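Local structure of putative sugar binding protein (Bacteroides vulgatus ATCC 8482, 3KEZ) at residues K224-N236 / S248-V260. The protein probably binds sugars at the outer membrane for nutrient uptake, as a calcium-binding member of the SusD family. Residues are numbered along the deposited sequence; the frame is centred on the assembly and turned at random. Where two conformers were deposited one is given.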
# COMPACT_ATOMS: atom_id res chain seq x y z
N LYS A 224 8.29 1.92 -18.32
CA LYS A 224 8.35 2.21 -19.75
C LYS A 224 6.95 2.53 -20.29
O LYS A 224 6.77 3.49 -21.06
CB LYS A 224 9.00 1.05 -20.53
CG LYS A 224 8.79 1.08 -22.05
CD LYS A 224 9.73 0.13 -22.79
CE LYS A 224 9.37 0.04 -24.28
NZ LYS A 224 10.44 -0.65 -25.06
N GLY A 225 5.97 1.73 -19.89
CA GLY A 225 4.58 1.94 -20.30
C GLY A 225 3.94 3.19 -19.74
O GLY A 225 3.30 3.95 -20.49
N ALA A 226 4.09 3.42 -18.44
CA ALA A 226 3.51 4.62 -17.79
C ALA A 226 4.13 5.87 -18.40
O ALA A 226 3.42 6.84 -18.72
CB ALA A 226 3.71 4.63 -16.29
N GLU A 227 5.45 5.87 -18.57
CA GLU A 227 6.09 7.07 -19.14
C GLU A 227 5.69 7.29 -20.62
O GLU A 227 5.48 8.43 -21.03
CB GLU A 227 7.60 7.09 -18.87
CG GLU A 227 7.89 7.17 -17.32
CD GLU A 227 9.35 7.20 -16.97
OE1 GLU A 227 10.19 7.03 -17.89
OE2 GLU A 227 9.66 7.44 -15.77
N LYS A 228 5.53 6.23 -21.42
CA LYS A 228 4.97 6.42 -22.78
C LYS A 228 3.57 7.05 -22.72
O LYS A 228 3.17 7.78 -23.59
CB LYS A 228 4.82 5.11 -23.54
CG LYS A 228 6.09 4.49 -24.08
CD LYS A 228 5.81 3.36 -25.10
CE LYS A 228 7.10 2.57 -25.38
NZ LYS A 228 7.35 2.33 -26.85
N GLU A 229 2.83 6.70 -21.69
CA GLU A 229 1.49 7.24 -21.49
C GLU A 229 1.50 8.69 -20.96
O GLU A 229 0.46 9.36 -20.99
CB GLU A 229 0.71 6.28 -20.58
CG GLU A 229 -0.76 6.35 -20.72
CD GLU A 229 -1.22 6.02 -22.12
OE1 GLU A 229 -0.50 5.27 -22.81
OE2 GLU A 229 -2.30 6.52 -22.52
N GLY A 230 2.66 9.20 -20.54
CA GLY A 230 2.81 10.60 -20.11
C GLY A 230 2.93 10.81 -18.61
O GLY A 230 3.03 11.95 -18.12
N TYR A 231 2.91 9.72 -17.85
CA TYR A 231 3.23 9.82 -16.44
C TYR A 231 4.72 10.12 -16.32
O TYR A 231 5.52 9.77 -17.15
CB TYR A 231 2.90 8.52 -15.73
CG TYR A 231 1.45 8.06 -15.70
CD1 TYR A 231 0.95 7.23 -16.70
CD2 TYR A 231 0.61 8.37 -14.63
CE1 TYR A 231 -0.37 6.74 -16.66
CE2 TYR A 231 -0.72 7.89 -14.58
CZ TYR A 231 -1.19 7.07 -15.59
OH TYR A 231 -2.47 6.59 -15.57
N ALA A 232 5.09 10.84 -15.28
CA ALA A 232 6.48 11.16 -15.08
C ALA A 232 6.64 11.40 -13.59
O ALA A 232 5.71 11.87 -12.92
CB ALA A 232 6.90 12.40 -15.93
N LEU A 233 7.79 11.02 -13.06
CA LEU A 233 8.16 11.35 -11.70
C LEU A 233 8.00 12.86 -11.50
O LEU A 233 8.40 13.67 -12.36
CB LEU A 233 9.61 10.94 -11.40
CG LEU A 233 10.00 9.45 -11.33
CD1 LEU A 233 11.54 9.32 -11.06
CD2 LEU A 233 9.20 8.73 -10.31
N TRP A 234 7.38 13.22 -10.39
CA TRP A 234 7.29 14.63 -9.99
C TRP A 234 8.68 15.24 -9.91
O TRP A 234 9.56 14.67 -9.27
CB TRP A 234 6.59 14.76 -8.63
CG TRP A 234 5.11 14.51 -8.66
CD1 TRP A 234 4.22 14.86 -9.66
CD2 TRP A 234 4.34 13.88 -7.66
NE1 TRP A 234 2.94 14.46 -9.32
CE2 TRP A 234 3.00 13.84 -8.10
CE3 TRP A 234 4.65 13.30 -6.42
CZ2 TRP A 234 2.00 13.28 -7.35
CZ3 TRP A 234 3.65 12.75 -5.70
CH2 TRP A 234 2.34 12.75 -6.15
N THR A 235 8.89 16.39 -10.54
CA THR A 235 10.18 17.06 -10.46
C THR A 235 10.50 17.49 -9.02
O THR A 235 9.62 17.57 -8.15
CB THR A 235 10.25 18.30 -11.35
OG1 THR A 235 9.36 19.29 -10.83
CG2 THR A 235 9.86 17.97 -12.81
N ASN A 236 11.77 17.77 -8.78
CA ASN A 236 12.20 18.35 -7.50
C ASN A 236 11.36 19.60 -7.17
O ASN A 236 10.89 19.77 -6.06
CB ASN A 236 13.69 18.68 -7.59
CG ASN A 236 14.23 19.32 -6.36
OD1 ASN A 236 14.30 20.56 -6.29
ND2 ASN A 236 14.66 18.51 -5.39
N SER A 248 -4.88 14.67 -14.44
CA SER A 248 -5.74 14.32 -15.56
C SER A 248 -4.91 13.67 -16.66
O SER A 248 -3.68 13.62 -16.58
CB SER A 248 -6.37 15.62 -16.12
OG SER A 248 -5.39 16.41 -16.75
N ALA A 249 -5.59 13.22 -17.72
CA ALA A 249 -4.91 12.51 -18.81
C ALA A 249 -3.82 13.37 -19.42
O ALA A 249 -2.74 12.86 -19.72
CB ALA A 249 -5.93 12.06 -19.91
N SER A 250 -4.09 14.67 -19.58
CA SER A 250 -3.09 15.62 -20.09
C SER A 250 -1.99 15.95 -19.10
O SER A 250 -0.91 16.35 -19.50
CB SER A 250 -3.76 16.94 -20.57
OG SER A 250 -4.47 17.59 -19.51
N ASN A 251 -2.24 15.81 -17.80
CA ASN A 251 -1.18 15.98 -16.77
C ASN A 251 -1.26 14.91 -15.73
O ASN A 251 -1.75 15.17 -14.65
CB ASN A 251 -1.37 17.31 -16.06
CG ASN A 251 -1.35 18.42 -16.99
OD1 ASN A 251 -0.37 18.58 -17.72
ND2 ASN A 251 -2.44 19.18 -17.05
N PRO A 252 -0.79 13.70 -16.04
CA PRO A 252 -1.04 12.60 -15.08
C PRO A 252 -0.25 12.63 -13.80
O PRO A 252 -0.60 11.92 -12.83
CB PRO A 252 -0.65 11.34 -15.84
CG PRO A 252 -0.33 11.73 -17.20
CD PRO A 252 -0.34 13.22 -17.35
N GLY A 253 0.85 13.38 -13.78
CA GLY A 253 1.76 13.27 -12.66
C GLY A 253 2.35 11.86 -12.56
O GLY A 253 2.61 11.20 -13.59
N GLU A 254 2.53 11.39 -11.34
CA GLU A 254 3.10 10.08 -11.17
C GLU A 254 2.22 9.09 -10.43
O GLU A 254 2.63 7.95 -10.27
CB GLU A 254 4.48 10.15 -10.49
CG GLU A 254 4.52 10.57 -9.02
CD GLU A 254 5.88 10.29 -8.41
OE1 GLU A 254 6.82 11.11 -8.58
OE2 GLU A 254 6.00 9.26 -7.70
N ILE A 255 1.04 9.49 -9.97
CA ILE A 255 0.15 8.51 -9.30
C ILE A 255 -0.55 7.61 -10.31
O ILE A 255 -1.34 8.07 -11.15
CB ILE A 255 -0.91 9.14 -8.40
CG1 ILE A 255 -0.26 10.03 -7.30
CG2 ILE A 255 -1.80 8.01 -7.79
CD1 ILE A 255 -1.22 11.11 -6.70
N LEU A 256 -0.28 6.31 -10.19
CA LEU A 256 -0.77 5.30 -11.09
C LEU A 256 -2.10 4.73 -10.59
O LEU A 256 -2.90 4.19 -11.37
CB LEU A 256 0.28 4.21 -11.25
CG LEU A 256 1.67 4.64 -11.71
CD1 LEU A 256 2.67 3.40 -11.79
CD2 LEU A 256 1.62 5.36 -13.09
N PHE A 257 -2.33 4.79 -9.29
CA PHE A 257 -3.64 4.48 -8.75
C PHE A 257 -3.91 5.36 -7.56
O PHE A 257 -3.18 5.34 -6.56
CB PHE A 257 -3.77 3.00 -8.39
CG PHE A 257 -5.11 2.62 -7.76
CD1 PHE A 257 -6.31 3.11 -8.27
CD2 PHE A 257 -5.16 1.70 -6.73
CE1 PHE A 257 -7.52 2.73 -7.73
CE2 PHE A 257 -6.37 1.32 -6.17
CZ PHE A 257 -7.57 1.84 -6.69
N GLU A 258 -4.98 6.14 -7.70
CA GLU A 258 -5.38 7.18 -6.76
C GLU A 258 -6.76 6.80 -6.18
O GLU A 258 -7.66 6.42 -6.92
CB GLU A 258 -5.44 8.53 -7.51
CG GLU A 258 -5.71 9.73 -6.61
CD GLU A 258 -5.52 11.08 -7.29
OE1 GLU A 258 -5.80 11.23 -8.50
OE2 GLU A 258 -5.13 12.00 -6.58
N ILE A 259 -6.88 6.80 -4.84
CA ILE A 259 -8.18 6.79 -4.20
C ILE A 259 -8.67 8.24 -4.22
O ILE A 259 -7.99 9.15 -3.69
CB ILE A 259 -8.17 6.26 -2.73
CG1 ILE A 259 -7.59 4.83 -2.63
CG2 ILE A 259 -9.57 6.36 -2.11
CD1 ILE A 259 -8.34 3.75 -3.45
N VAL A 260 -9.83 8.45 -4.86
CA VAL A 260 -10.46 9.77 -4.99
C VAL A 260 -11.51 9.96 -3.89
O VAL A 260 -12.50 9.23 -3.83
CB VAL A 260 -11.10 9.96 -6.37
CG1 VAL A 260 -11.81 11.33 -6.46
CG2 VAL A 260 -10.02 9.85 -7.48
O HOH W 1 -2.14 10.21 -20.01
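Tyr231 and Ala232 run past Pro252 and Gly253 just after helix 212-229 ends in a Schellman motif at Gly230, which has positive phi. Ala232 N donates to Gly253 O at 3.0 Å, from above the carbonyl plane. A water bridges Glu229 O and Ala249 O.

The Tyr231 ring is clamped between two aliphatic groups. Pro252 CB lies over one face, 3.9 Å from the centroid of the Tyr231 ring. Leu256 CD2 makes a second CH-pi contact on the opposite face, 3.7 Å from the centroid of the Tyr231 ring. Leu256 CD2 also touches Ala226 CB on the helix.

In Glu254, chi1 of 69° tucks CG in beside both backbone neighbours of CA. This sets Glu254 CG over the centre of the six-membered ring of Trp234, 3.7 Å from its centroid. The extended chain beyond takes OE1 to the backbone of Trp234. Glu254 OE1 accepts a hydrogen bond from Trp234 N at 2.8 Å on its anti lone pair; the bond is fairly straight, 160° at the hydrogen. Ile255 meets the same indole obliquely, Ile255 CG1 being 3.9 Å from Trp234 CH2.

Glu254 OE1 also forms a salt bridge with Arg367 of helix 354-368. OE2 forms one with Arg336 of strand 332-336 and a hydrogen bond with Ser338 of helix 337-350. Strand 255-259 pairs antiparallel with strand 332-336, with a classic bulge at Leu256 and Phe257 opposite Ile335.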